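Side-chain contacts in myosin-I heavy chain (Dictyostelium discoideum, PDB 5EJY), which serves as an actin-based motor with ATPase activity in early phagocytosis and adhesion, the present piece being a MyTH4-FERM unit of its tail: residues R204-A207 / S211-G214; C265-K270 / V283-V288. All coordinates share one frame; numbering follows the deposited sequence.

Contact 1 (R204-A207 / S211-G214); sequences RITA and SLKG
The backbone N of I205 gives its hydrogen to K213 O at 2.7 Å, nearly straight (173° at the hydrogen) and in the plane of the carbonyl. K213 N returns a bond to I205 O at 2.8 Å, so the two residues form an antiparallel hydrogen-bonded pair. At the turn end of the hairpin A207 N adds a third bond, to S211 O. On the face bearing R204, T206 and L212, the leucine branches divide the work: CD1 comes 3.3 Å from R204 CB, while CD2 lies 3.8 Å from T206 OG1. With the first torsion of L212 unstaggered (chi1 -132°), the exact placement of this exposed leucine is somewhat doubtful. On the other face I205 and K213 both pack on L230 of helix 223-233. K213 bends at chi2 (-58°), and its otherwise extended chain passes A207, K213 CE coming 3.9 Å from A207 CB. A207 CB also meets S211 OG at 3.5 Å. That hydroxyl bonds D209 in the turn, and K213 NZ makes only a weak bond to it. This is the first beta hairpin of the ubiquitin-like lobe of a FERM domain.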
# COMPACT_ATOMS: atom_id res chain seq x y z
N ARG A 204 10.57 -1.23 3.25
CA ARG A 204 11.00 -2.60 3.43
C ARG A 204 9.81 -3.52 3.29
O ARG A 204 8.77 -3.31 3.92
CB ARG A 204 11.61 -2.75 4.82
CG ARG A 204 12.89 -1.94 5.01
CD ARG A 204 13.08 -1.53 6.48
NE ARG A 204 14.13 -0.53 6.65
CZ ARG A 204 15.42 -0.82 6.73
NH1 ARG A 204 15.82 -2.08 6.64
NH2 ARG A 204 16.32 0.14 6.89
N ILE A 205 9.94 -4.53 2.44
CA ILE A 205 8.85 -5.49 2.24
C ILE A 205 9.30 -6.87 2.73
O ILE A 205 10.34 -7.38 2.31
CB ILE A 205 8.48 -5.63 0.76
CG1 ILE A 205 8.40 -4.26 0.05
CG2 ILE A 205 7.20 -6.44 0.60
CD1 ILE A 205 7.26 -3.40 0.51
N THR A 206 8.50 -7.49 3.59
CA THR A 206 8.82 -8.82 4.08
C THR A 206 8.33 -9.90 3.10
O THR A 206 7.18 -9.88 2.69
CB THR A 206 8.15 -9.07 5.44
OG1 THR A 206 8.54 -8.03 6.34
CG2 THR A 206 8.55 -10.43 6.00
N ALA A 207 9.20 -10.83 2.73
CA ALA A 207 8.80 -11.95 1.88
C ALA A 207 8.26 -13.09 2.76
O ALA A 207 8.39 -13.04 3.98
CB ALA A 207 9.98 -12.42 1.02
N SER A 211 12.45 -13.09 4.76
CA SER A 211 13.52 -12.20 4.29
C SER A 211 13.01 -10.79 4.03
O SER A 211 11.82 -10.57 3.77
CB SER A 211 14.21 -12.76 3.04
OG SER A 211 13.36 -12.72 1.91
N LEU A 212 13.93 -9.83 4.09
CA LEU A 212 13.60 -8.43 3.98
C LEU A 212 14.05 -7.85 2.64
O LEU A 212 15.24 -7.84 2.34
CB LEU A 212 14.28 -7.67 5.11
CG LEU A 212 13.31 -6.73 5.81
CD1 LEU A 212 12.61 -5.90 4.75
CD2 LEU A 212 12.33 -7.54 6.64
N LYS A 213 13.10 -7.38 1.83
CA LYS A 213 13.41 -6.79 0.53
C LYS A 213 13.25 -5.27 0.59
O LYS A 213 12.35 -4.77 1.23
CB LYS A 213 12.48 -7.32 -0.55
CG LYS A 213 12.25 -8.82 -0.51
CD LYS A 213 13.52 -9.61 -0.63
CE LYS A 213 13.19 -11.10 -0.67
NZ LYS A 213 14.41 -11.94 -0.79
N GLY A 214 14.14 -4.53 -0.06
CA GLY A 214 14.01 -3.08 -0.08
C GLY A 214 13.48 -2.60 -1.42
O GLY A 214 13.83 -3.16 -2.44

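Contact 2 (C265-K270 / V283-V288); sequences CDVLSK and VNFKFV
Helix 264-277 packs across the last strand, 285-291, of the ubiquitin-like sheet, the two running almost antiparallel with short-segment axes 10.5 Å apart. The meeting is wholly apolar. V267 holds CG1 anti to its backbone N, beside its carbonyl carbon (chi1 178°), and the methyl meets both rings obliquely: 3.7 Å from F285 CZ and 3.6 Å from F287 CE1. V267 and F287 come at each other from opposite directions, and V267 CB follows CG1 in, 3.8 Å from F287 CE1. L268 arrives at about a right angle to F287, with L268 CD2 3.9 Å from F287 CE2. Within the strand F285 turns its edge to the flat of F287, its CZ 3.6 Å above the ring centre. With an alanine in place of F287, V267 and L268 would probably lose their shared partner, the edge of F285 its cushion, and a gap would open under the helix. On another side of the helix D266 forms a salt bridge with R183 from the chain after helix 161-180. Helix 264-277, between the fourth and fifth strands, so lies against one part of the sheet of the ubiquitin-like (beta-grasp) fold of the FERM lobe.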
# COMPACT_ATOMS: atom_id res chain seq x y z
N CYS A 265 2.60 4.74 -0.32
CA CYS A 265 2.81 5.85 0.61
C CYS A 265 1.57 6.19 1.45
O CYS A 265 1.70 6.65 2.59
CB CYS A 265 3.34 7.10 -0.11
SG CYS A 265 5.08 6.94 -0.60
N ASP A 266 0.38 5.96 0.91
CA ASP A 266 -0.84 6.15 1.70
C ASP A 266 -0.88 5.17 2.88
O ASP A 266 -1.40 5.48 3.96
CB ASP A 266 -2.11 5.98 0.84
CG ASP A 266 -2.42 7.22 -0.00
OD1 ASP A 266 -1.87 8.31 0.29
OD2 ASP A 266 -3.23 7.11 -0.95
N VAL A 267 -0.33 3.98 2.69
CA VAL A 267 -0.28 3.01 3.79
C VAL A 267 0.65 3.54 4.89
O VAL A 267 0.31 3.49 6.07
CB VAL A 267 0.17 1.60 3.31
CG1 VAL A 267 0.27 0.63 4.49
CG2 VAL A 267 -0.81 1.07 2.27
N LEU A 268 1.81 4.08 4.50
CA LEU A 268 2.71 4.70 5.48
C LEU A 268 2.02 5.81 6.31
O LEU A 268 2.26 5.93 7.51
CB LEU A 268 3.95 5.28 4.79
CG LEU A 268 4.89 4.30 4.07
CD1 LEU A 268 6.05 5.07 3.41
CD2 LEU A 268 5.43 3.24 5.04
N SER A 269 1.18 6.61 5.65
CA SER A 269 0.39 7.62 6.36
C SER A 269 -0.52 6.98 7.41
O SER A 269 -0.65 7.49 8.52
CB SER A 269 -0.46 8.42 5.37
OG SER A 269 0.37 9.03 4.39
N LYS A 270 -1.15 5.88 7.04
CA LYS A 270 -2.05 5.18 7.98
C LYS A 270 -1.30 4.65 9.19
O LYS A 270 -1.82 4.66 10.32
CB LYS A 270 -2.78 4.03 7.29
CG LYS A 270 -3.76 4.45 6.23
CD LYS A 270 -4.92 3.47 6.12
CE LYS A 270 -4.45 2.03 6.21
NZ LYS A 270 -5.55 1.07 5.85
N VAL A 283 2.93 -0.57 17.65
CA VAL A 283 2.69 -0.66 16.21
C VAL A 283 3.70 -1.57 15.54
O VAL A 283 4.84 -1.17 15.28
CB VAL A 283 2.72 0.72 15.54
CG1 VAL A 283 2.53 0.58 14.04
CG2 VAL A 283 1.64 1.62 16.13
N ASN A 284 3.28 -2.80 15.27
CA ASN A 284 4.10 -3.78 14.58
C ASN A 284 3.66 -3.91 13.13
O ASN A 284 2.96 -4.85 12.76
CB ASN A 284 3.96 -5.13 15.30
CG ASN A 284 4.76 -6.23 14.63
OD1 ASN A 284 5.75 -5.97 13.94
ND2 ASN A 284 4.33 -7.47 14.85
N PHE A 285 4.07 -2.95 12.30
CA PHE A 285 3.62 -2.92 10.92
C PHE A 285 4.64 -3.53 9.97
O PHE A 285 5.83 -3.30 10.11
CB PHE A 285 3.34 -1.49 10.47
CG PHE A 285 3.21 -1.36 8.98
CD1 PHE A 285 2.04 -1.74 8.34
CD2 PHE A 285 4.26 -0.90 8.21
CE1 PHE A 285 1.92 -1.64 6.97
CE2 PHE A 285 4.14 -0.79 6.84
CZ PHE A 285 2.97 -1.17 6.22
N LYS A 286 4.15 -4.29 8.99
CA LYS A 286 4.98 -4.78 7.88
C LYS A 286 4.19 -4.70 6.58
O LYS A 286 2.98 -4.90 6.58
CB LYS A 286 5.34 -6.25 8.09
CG LYS A 286 5.97 -6.61 9.41
CD LYS A 286 6.03 -8.13 9.57
CE LYS A 286 7.00 -8.54 10.68
N PHE A 287 4.89 -4.44 5.48
CA PHE A 287 4.36 -4.81 4.18
C PHE A 287 4.77 -6.26 3.98
O PHE A 287 5.87 -6.65 4.36
CB PHE A 287 5.02 -3.99 3.06
CG PHE A 287 4.58 -2.55 2.98
CD1 PHE A 287 3.30 -2.22 2.57
CD2 PHE A 287 5.49 -1.53 3.25
CE1 PHE A 287 2.91 -0.89 2.48
CE2 PHE A 287 5.11 -0.21 3.15
CZ PHE A 287 3.81 0.11 2.77
N VAL A 288 3.90 -7.05 3.38
CA VAL A 288 4.25 -8.44 3.08
C VAL A 288 3.93 -8.77 1.63
O VAL A 288 2.85 -8.42 1.11
CB VAL A 288 3.48 -9.42 4.00
CG1 VAL A 288 3.99 -10.84 3.79
CG2 VAL A 288 3.64 -9.01 5.47

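In the fold
From the N terminus the chain passes the helical MyTH4 part before entering the ubiquitin-like lobe of the FERM domain at strand 201-207. Contact 1 closes a three-residue turn and zips this strand to 212-217, the outermost strand on that side. Contact 2 comes later, in series: it closes a loop of twelve residues between its segments, the rest of helix 264-277 and most of the link to strand 285-291, so the two loops neither nest nor cross. They join in space, because strand 285-291 runs parallel beside 201-207. There T206 N probably hydrogen-bonds F287 O, at 2.9 Å, and I205 CD1 packs on F287 CB. Hairpin, closing strand and helix are thereby bound into one lobe.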